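Local coordinates for protein alpha-acetolactate decarboxylase (Bacillus subtilis subsp. subtilis str. 168, PDB 5XNE) that decarboxylates (2S)-2-acetolactate to (R)-acetoin, a product the cell can excrete, on the pathway from pyruvate to butane-2,3-diol, at residues G157-A162 with S170-H175. Sequence-based numbering, arbitrary orientation.
Sequences GFLTPA and SGYHLH. With ZN (zinc ion), chain D.
Leu-159 sets one methyl squarely on the ring of Tyr-172: its CD1 stands 3.5 Å from the ring centroid and 4° off the normal, a CH-pi contact in which the six ring carbons lie almost equally near. With CG anti to the backbone N (chi1 -171°), the leucine leans across toward the neighbouring strand, and its branched tip supplies the methyl that a flat aromatic face accepts well. The tyrosine ring reaches on to helix 92-100, where its OH hydrogen-bonds to the carbonyl O of Glu-96. An alanine in place of Tyr-172 would probably leave the Leu-159 methyl without its aromatic face and the Glu-96 carbonyl without this hydroxyl. Further along the same hairpin, CD2 of Leu-174 folds back to 3.9 Å from CA of Gly-157; a side chain on that glycine would collide with the carbonyl of His-173. The two strands form an antiparallel beta hairpin, held by two backbone N-H...O hydrogen bonds in each of the hydrogen-bonded pairs Phe-158/His-173 and Thr-160/Gly-171. Gly-171 suits its place because its backbone angles would jam a CB against the preceding carbonyl. On the face opposite Tyr-172, Phe-158 and His-173 both project, but their ends lead away from the opposing strand: the phenyl ring meets Phe-33 edge-to-face, while the imidazole, with CG anti to the backbone N (chi1 -179°), extends so that His-173 NE2 binds the zinc ion at 2.2 Å. His-175, two residues on, brings its own NE2 to the metal at 2.2 Å, and its ND1 hydrogen-bonds to the carbonyl O of Leu-45, which would limit rotation of the ring; His-186 and three waters complete the site. At the hairpin's other end, a water donates to Thr-160 O at 3.1 Å and hydrogen-bonds to Ser-170 OG at 2.8 Å, a small hydroxyl suited to this bridge.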
loop_
_atom_site.group_PDB
_atom_site.type_symbol
_atom_site.label_atom_id
_atom_site.label_comp_id
_atom_site.label_asym_id
_atom_site.label_seq_id
_atom_site.Cartn_x
_atom_site.Cartn_y
_atom_site.Cartn_z
ATOM N N GLY B 157 15.503 -10.733 1.734
ATOM C CA GLY B 157 14.285 -10.224 1.126
ATOM C C GLY B 157 13.294 -9.783 2.165
ATOM O O GLY B 157 13.668 -9.342 3.252
ATOM N N PHE B 158 12.013 -9.889 1.815
ATOM C CA PHE B 158 10.958 -9.310 2.632
ATOM C C PHE B 158 9.783 -10.250 2.779
ATOM O O PHE B 158 9.485 -11.045 1.885
ATOM C CB PHE B 158 10.465 -7.994 2.024
ATOM C CG PHE B 158 11.514 -6.921 1.968
ATOM C CD1 PHE B 158 11.765 -6.123 3.075
ATOM C CD2 PHE B 158 12.248 -6.710 0.809
ATOM C CE1 PHE B 158 12.728 -5.132 3.035
ATOM C CE2 PHE B 158 13.221 -5.716 0.762
ATOM C CZ PHE B 158 13.452 -4.921 1.873
ATOM N N LEU B 159 9.130 -10.152 3.934
ATOM C CA LEU B 159 7.793 -10.720 4.106
ATOM C C LEU B 159 6.776 -9.592 4.039
ATOM O O LEU B 159 6.890 -8.586 4.742
ATOM C CB LEU B 159 7.654 -11.477 5.428
ATOM C CG LEU B 159 6.316 -12.249 5.491
ATOM C CD1 LEU B 159 6.346 -13.675 4.877
ATOM C CD2 LEU B 159 5.752 -12.248 6.885
ATOM N N THR B 160 5.771 -9.773 3.192
ATOM C CA THR B 160 4.778 -8.741 2.941
ATOM C C THR B 160 3.379 -9.250 3.276
ATOM O O THR B 160 3.015 -10.348 2.862
ATOM C CB THR B 160 4.847 -8.296 1.477
ATOM O OG1 THR B 160 6.128 -7.693 1.238
ATOM C CG2 THR B 160 3.747 -7.305 1.147
ATOM N N PRO B 161 2.609 -8.467 4.053
ATOM C CA PRO B 161 1.226 -8.848 4.375
ATOM C C PRO B 161 0.346 -8.949 3.145
ATOM O O PRO B 161 0.582 -8.246 2.151
ATOM C CB PRO B 161 0.733 -7.699 5.275
ATOM C CG PRO B 161 1.945 -7.051 5.791
ATOM C CD PRO B 161 2.995 -7.207 4.704
ATOM N N ALA B 162 -0.693 -9.779 3.223
ATOM C CA ALA B 162 -1.571 -9.992 2.074
ATOM C C ALA B 162 -2.222 -8.702 1.561
ATOM O O ALA B 162 -2.428 -8.567 0.353
ATOM C CB ALA B 162 -2.636 -11.017 2.398
ATOM N N SER B 170 3.041 -10.450 -1.877
ATOM C CA SER B 170 2.565 -11.015 -0.616
ATOM C C SER B 170 3.360 -12.260 -0.223
ATOM O O SER B 170 3.705 -13.083 -1.079
ATOM C CB SER B 170 1.073 -11.370 -0.727
ATOM O OG SER B 170 0.610 -11.970 0.460
ATOM N N GLY B 171 3.626 -12.401 1.070
ATOM C CA GLY B 171 4.395 -13.532 1.562
ATOM C C GLY B 171 5.889 -13.281 1.451
ATOM O O GLY B 171 6.340 -12.134 1.548
ATOM N N TYR B 172 6.660 -14.352 1.275
ATOM C CA TYR B 172 8.108 -14.228 1.162
ATOM C C TYR B 172 8.523 -13.848 -0.241
ATOM O O TYR B 172 8.067 -14.440 -1.224
ATOM C CB TYR B 172 8.809 -15.537 1.542
ATOM C CG TYR B 172 8.679 -15.927 2.993
ATOM C CD1 TYR B 172 9.587 -15.464 3.941
ATOM C CD2 TYR B 172 7.661 -16.777 3.415
ATOM C CE1 TYR B 172 9.473 -15.830 5.275
ATOM C CE2 TYR B 172 7.536 -17.145 4.744
ATOM C CZ TYR B 172 8.446 -16.671 5.665
ATOM O OH TYR B 172 8.322 -17.044 6.984
ATOM N N HIS B 173 9.408 -12.865 -0.329
ATOM C CA HIS B 173 10.035 -12.518 -1.589
ATOM C C HIS B 173 11.532 -12.409 -1.304
ATOM O O HIS B 173 11.965 -11.509 -0.598
ATOM C CB HIS B 173 9.452 -11.210 -2.141
ATOM C CG HIS B 173 10.031 -10.789 -3.457
ATOM N ND1 HIS B 173 9.699 -9.597 -4.055
ATOM C CD2 HIS B 173 10.909 -11.400 -4.284
ATOM C CE1 HIS B 173 10.344 -9.490 -5.207
ATOM N NE2 HIS B 173 11.095 -10.567 -5.364
ATOM N N LEU B 174 12.297 -13.354 -1.831
ATOM C CA LEU B 174 13.693 -13.529 -1.428
ATOM C C LEU B 174 14.617 -13.605 -2.633
ATOM O O LEU B 174 14.282 -14.239 -3.641
ATOM C CB LEU B 174 13.852 -14.810 -0.588
ATOM C CG LEU B 174 12.901 -14.965 0.598
ATOM C CD1 LEU B 174 12.998 -16.388 1.143
ATOM C CD2 LEU B 174 13.203 -13.952 1.679
ATOM N N HIS B 175 15.773 -12.959 -2.510
ATOM C CA HIS B 175 16.844 -13.088 -3.492
ATOM C C HIS B 175 18.060 -13.740 -2.825
ATOM O O HIS B 175 18.111 -13.832 -1.606
ATOM C CB HIS B 175 17.211 -11.726 -4.086
ATOM C CG HIS B 175 16.183 -11.172 -5.031
ATOM N ND1 HIS B 175 16.409 -10.058 -5.802
ATOM C CD2 HIS B 175 14.923 -11.585 -5.324
ATOM C CE1 HIS B 175 15.338 -9.800 -6.537
ATOM N NE2 HIS B 175 14.421 -10.711 -6.263
HETATM ZN ZN ZN D . 12.386 -10.833 -7.187
HETATM O O HOH W 1 1.063 -12.697 3.156
HETATM O O HOH W 2 10.570 -10.392 -8.559
HETATM O O HOH W 3 12.334 -8.637 -7.596
HETATM O O HOH W 4 13.089 -10.706 -9.368
#